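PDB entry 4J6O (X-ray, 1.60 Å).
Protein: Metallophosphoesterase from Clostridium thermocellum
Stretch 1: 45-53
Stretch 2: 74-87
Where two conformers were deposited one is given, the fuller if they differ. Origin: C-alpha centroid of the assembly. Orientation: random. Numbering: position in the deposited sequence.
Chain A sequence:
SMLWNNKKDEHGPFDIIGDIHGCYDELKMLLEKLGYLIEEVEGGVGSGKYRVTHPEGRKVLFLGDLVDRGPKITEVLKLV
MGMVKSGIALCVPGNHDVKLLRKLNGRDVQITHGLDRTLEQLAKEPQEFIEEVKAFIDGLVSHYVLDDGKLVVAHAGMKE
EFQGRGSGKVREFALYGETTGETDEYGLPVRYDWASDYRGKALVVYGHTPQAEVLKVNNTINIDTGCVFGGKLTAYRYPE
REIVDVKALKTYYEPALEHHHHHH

Stretch 1, residues 45-53: VGSGKYRVT
Stretch 2 (74-87) TEVLKLVMGMVKSG

A helix spends most of its backbone hydrogen bonds on itself, so a strand packed against it is joined largely through side chains and ordered waters. The contact between residues 45-53 and 74-87 of this metallophosphoesterase is a compact example. Its strongest polar link lies near the start of the helical stretch, where Tyr 50 OH donates a very short hydrogen bond of 2.5 Å to Glu 75 OE1. The carboxylate oxygen meets the ring at its edge, near the ring plane. Tyr 50 (chi1 m, chi2 -73°) points its CA-to-CB bond toward the helix, whereas that of Glu 75 points sideways, and chi1 m, chi2 m and chi3 -59° bring the carboxylate back to the strand side.

Charge reinforces this bond. Lys 49, t at chi1 to chi3 and m at chi4, places NZ 3.4 Å from Glu 75 OE1 in a salt bridge and 3.1 Å from Tyr 50 OH, to which it donates a hydrogen bond. From within the helix, Lys 78 (m, then t throughout) places NZ 3.4 Å from Glu 75 OE2, a salt bridge with a weak hydrogen bond. Two lysines thus serve one carboxylate, and their aliphatic portions also meet, with Lys 49 CD 3.7 Å from Lys 78 CD.

Waters extend the join, linking strand-side backbone atoms to side-chain or backbone atoms of the helix. Water 1 accepts from Gly 46 N at 3.2 Å and from Lys 78 NZ at 2.8 Å. Water 4 accepts from Tyr 50 N at 3.0 Å and lies 2.8 Å from Lys 78 O. Farther along, water 6 donates to Val 52 O at 2.6 Å and is hydrogen-bonded to Ser 86 OG at 2.8 Å.

Gly 46 has phi/psi of 60/-123, a positive phi that favours glycine; Ser 47 and Gly 48 form a 3-10 segment, with Gly 48 N bonded to Val 45 O at 2.9 Å, and residues 50-53 are extended. The helix, which begins earlier in the chain, continues through this stretch with i to i+4 bonds as far as Ser 86 N to Gly 82 O (3.0 Å); Gly 87 (81/19) is the first residue to leave helical phi/psi, in a Schellman motif. Strand and helix axes approach to 7.7 Å, with N-to-C directions 53° apart (signed crossing angle -53°). CA atoms pair as Ser 47 with Lys 78 (4.5 Å), Tyr 50 with Leu 79 (5.8 Å) and Val 52 with Met 83 (6.4 Å).

The tight approach near Ser 47 depends on a small partner: Ser 47 O lies 3.3 Å from Gly 82 CA, and an ideal CB on Gly 82 would fall 2.7 Å from that oxygen, a clash. An apolar cluster lies alongside. Leu 79 (t, p) sets CD1 3.6 Å from both Tyr 50 CB and Val 52 CG2, while Met 83 (m, t, p) brings CG to 3.6 Å from Val 52 CG2 (Val 52 chi1 t). Together the two stretches bury 648 Å² of surface, both sides summed.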

# COMPACT_ATOMS: atom_id res chain seq x y z
N VAL A 45 -11.07 -17.96 10.38
CA VAL A 45 -11.73 -16.71 10.71
C VAL A 45 -10.78 -15.51 10.84
O VAL A 45 -9.65 -15.64 11.32
CB VAL A 45 -12.62 -16.90 11.98
CG1 VAL A 45 -12.34 -15.86 13.04
CG2 VAL A 45 -14.10 -16.93 11.59
N GLY A 46 -11.23 -14.33 10.40
CA GLY A 46 -10.43 -13.12 10.48
C GLY A 46 -9.15 -13.27 9.70
O GLY A 46 -9.19 -13.60 8.51
N SER A 47 -8.00 -13.09 10.35
CA SER A 47 -6.72 -13.24 9.66
C SER A 47 -6.33 -14.70 9.40
O SER A 47 -5.27 -14.95 8.81
CB SER A 47 -5.60 -12.49 10.38
OG SER A 47 -5.25 -13.15 11.58
N GLY A 48 -7.16 -15.64 9.85
CA GLY A 48 -6.91 -17.04 9.59
C GLY A 48 -7.84 -17.56 8.51
O GLY A 48 -7.90 -18.77 8.24
N LYS A 49 -8.56 -16.65 7.85
CA LYS A 49 -9.55 -17.02 6.86
C LYS A 49 -8.85 -17.57 5.62
O LYS A 49 -9.36 -18.47 4.96
CB LYS A 49 -10.42 -15.80 6.50
CG LYS A 49 -11.62 -16.13 5.63
CD LYS A 49 -12.55 -14.94 5.54
CE LYS A 49 -13.87 -15.27 4.81
NZ LYS A 49 -13.62 -15.82 3.45
N TYR A 50 -7.67 -17.04 5.32
CA TYR A 50 -6.95 -17.42 4.11
C TYR A 50 -5.52 -17.88 4.44
O TYR A 50 -4.97 -17.51 5.46
CB TYR A 50 -6.90 -16.26 3.13
CG TYR A 50 -8.24 -15.69 2.74
CD1 TYR A 50 -9.10 -16.40 1.89
CD2 TYR A 50 -8.63 -14.44 3.20
CE1 TYR A 50 -10.31 -15.85 1.50
CE2 TYR A 50 -9.85 -13.90 2.84
CZ TYR A 50 -10.68 -14.61 1.99
OH TYR A 50 -11.88 -14.06 1.63
N ARG A 51 -4.93 -18.68 3.56
CA ARG A 51 -3.50 -18.97 3.64
C ARG A 51 -2.90 -18.91 2.24
O ARG A 51 -3.37 -19.57 1.32
CB ARG A 51 -3.22 -20.33 4.29
CG ARG A 51 -1.80 -20.43 4.81
CD ARG A 51 -1.56 -21.68 5.73
NE ARG A 51 -0.42 -21.44 6.62
CZ ARG A 51 0.83 -21.77 6.32
NH1 ARG A 51 1.82 -21.52 7.16
NH2 ARG A 51 1.07 -22.38 5.17
N VAL A 52 -1.84 -18.12 2.10
CA VAL A 52 -1.23 -17.88 0.79
C VAL A 52 0.17 -18.46 0.77
O VAL A 52 0.93 -18.24 1.73
CB VAL A 52 -1.16 -16.36 0.50
CG1 VAL A 52 -0.75 -16.17 -0.96
CG2 VAL A 52 -2.53 -15.77 0.79
N THR A 53 0.52 -19.18 -0.31
CA THR A 53 1.87 -19.71 -0.47
C THR A 53 2.37 -19.48 -1.89
O THR A 53 1.60 -19.10 -2.77
CB THR A 53 1.91 -21.22 -0.13
OG1 THR A 53 0.99 -21.93 -0.96
CG2 THR A 53 1.54 -21.40 1.33
N THR A 74 -13.00 -5.68 4.07
CA THR A 74 -12.63 -6.58 5.16
C THR A 74 -11.96 -7.87 4.66
O THR A 74 -11.10 -8.39 5.32
CB THR A 74 -13.80 -6.96 6.11
OG1 THR A 74 -14.79 -7.68 5.38
CG2 THR A 74 -14.43 -5.71 6.71
N GLU A 75 -12.33 -8.32 3.46
CA GLU A 75 -11.68 -9.49 2.87
C GLU A 75 -10.24 -9.15 2.52
O GLU A 75 -9.35 -9.97 2.77
CB GLU A 75 -12.43 -10.00 1.64
CG GLU A 75 -13.80 -10.60 1.95
CD GLU A 75 -13.80 -11.51 3.18
OE1 GLU A 75 -13.05 -12.52 3.19
OE2 GLU A 75 -14.55 -11.21 4.14
N VAL A 76 -10.01 -7.96 1.95
CA VAL A 76 -8.64 -7.52 1.72
C VAL A 76 -7.85 -7.54 3.04
O VAL A 76 -6.73 -8.00 3.11
CB VAL A 76 -8.57 -6.10 1.11
CG1 VAL A 76 -7.14 -5.59 1.06
CG2 VAL A 76 -9.15 -6.11 -0.33
N LEU A 77 -8.45 -6.99 4.08
CA LEU A 77 -7.75 -6.93 5.35
C LEU A 77 -7.42 -8.32 5.88
O LEU A 77 -6.29 -8.59 6.33
CB LEU A 77 -8.60 -6.18 6.39
CG LEU A 77 -8.49 -4.67 6.24
CD1 LEU A 77 -9.63 -4.04 7.03
CD2 LEU A 77 -7.16 -4.18 6.75
N LYS A 78 -8.40 -9.21 5.81
CA LYS A 78 -8.14 -10.56 6.33
C LYS A 78 -7.02 -11.23 5.56
O LYS A 78 -6.19 -11.93 6.12
CB LYS A 78 -9.42 -11.40 6.22
CG LYS A 78 -10.50 -10.93 7.17
CD LYS A 78 -11.82 -11.60 6.89
CE LYS A 78 -12.92 -10.89 7.63
NZ LYS A 78 -14.13 -11.68 7.52
N LEU A 79 -7.05 -11.08 4.25
CA LEU A 79 -6.06 -11.71 3.40
C LEU A 79 -4.68 -11.14 3.72
O LEU A 79 -3.74 -11.88 3.95
CB LEU A 79 -6.42 -11.56 1.91
CG LEU A 79 -5.38 -12.14 0.96
CD1 LEU A 79 -5.47 -13.66 1.06
CD2 LEU A 79 -5.64 -11.69 -0.50
N VAL A 80 -4.55 -9.81 3.70
CA VAL A 80 -3.24 -9.20 3.91
C VAL A 80 -2.66 -9.44 5.32
O VAL A 80 -1.47 -9.78 5.48
CB VAL A 80 -3.31 -7.67 3.64
CG1 VAL A 80 -1.98 -7.03 3.97
CG2 VAL A 80 -3.67 -7.46 2.20
N MET A 81 -3.53 -9.35 6.32
CA MET A 81 -3.09 -9.64 7.68
C MET A 81 -2.57 -11.08 7.88
O MET A 81 -1.54 -11.30 8.54
CB MET A 81 -4.22 -9.34 8.65
CG MET A 81 -4.41 -7.87 8.74
SD MET A 81 -5.52 -7.50 10.07
CE MET A 81 -6.96 -7.77 9.19
N GLY A 82 -3.26 -12.04 7.27
CA GLY A 82 -2.79 -13.41 7.26
C GLY A 82 -1.45 -13.61 6.56
O GLY A 82 -0.66 -14.47 6.93
N MET A 83 -1.21 -12.85 5.50
CA MET A 83 0.01 -12.96 4.75
C MET A 83 1.16 -12.42 5.53
O MET A 83 2.26 -12.97 5.50
CB MET A 83 -0.14 -12.23 3.40
CG MET A 83 -1.11 -12.97 2.49
SD MET A 83 -1.35 -12.15 0.89
CE MET A 83 0.18 -12.40 0.17
N VAL A 84 0.92 -11.32 6.23
CA VAL A 84 1.99 -10.72 7.02
C VAL A 84 2.27 -11.70 8.15
O VAL A 84 3.41 -11.94 8.49
CB VAL A 84 1.57 -9.34 7.55
CG1 VAL A 84 2.58 -8.81 8.55
CG2 VAL A 84 1.47 -8.34 6.37
N LYS A 85 1.22 -12.30 8.69
CA LYS A 85 1.43 -13.22 9.85
C LYS A 85 2.13 -14.55 9.51
O LYS A 85 2.90 -15.08 10.30
CB LYS A 85 0.06 -13.42 10.52
CG LYS A 85 0.08 -14.22 11.80
CD LYS A 85 -1.07 -13.78 12.69
CE LYS A 85 -2.12 -14.87 12.81
NZ LYS A 85 -2.89 -14.81 14.10
N SER A 86 1.88 -15.07 8.31
CA SER A 86 2.47 -16.33 7.88
C SER A 86 3.90 -16.10 7.35
O SER A 86 4.63 -17.06 7.04
CB SER A 86 1.59 -16.99 6.80
OG SER A 86 1.68 -16.31 5.54
N GLY A 87 4.27 -14.82 7.25
CA GLY A 87 5.56 -14.40 6.75
C GLY A 87 5.77 -14.36 5.25
O GLY A 87 6.91 -14.29 4.78
O HOH W 1 -14.05 -14.14 8.91
O HOH W 2 -2.54 -16.82 8.19
O HOH W 3 -3.72 -14.81 4.29
O HOH W 4 -5.95 -14.69 5.97
O HOH W 5 -1.24 -16.46 4.23
O HOH W 6 2.12 -18.63 3.96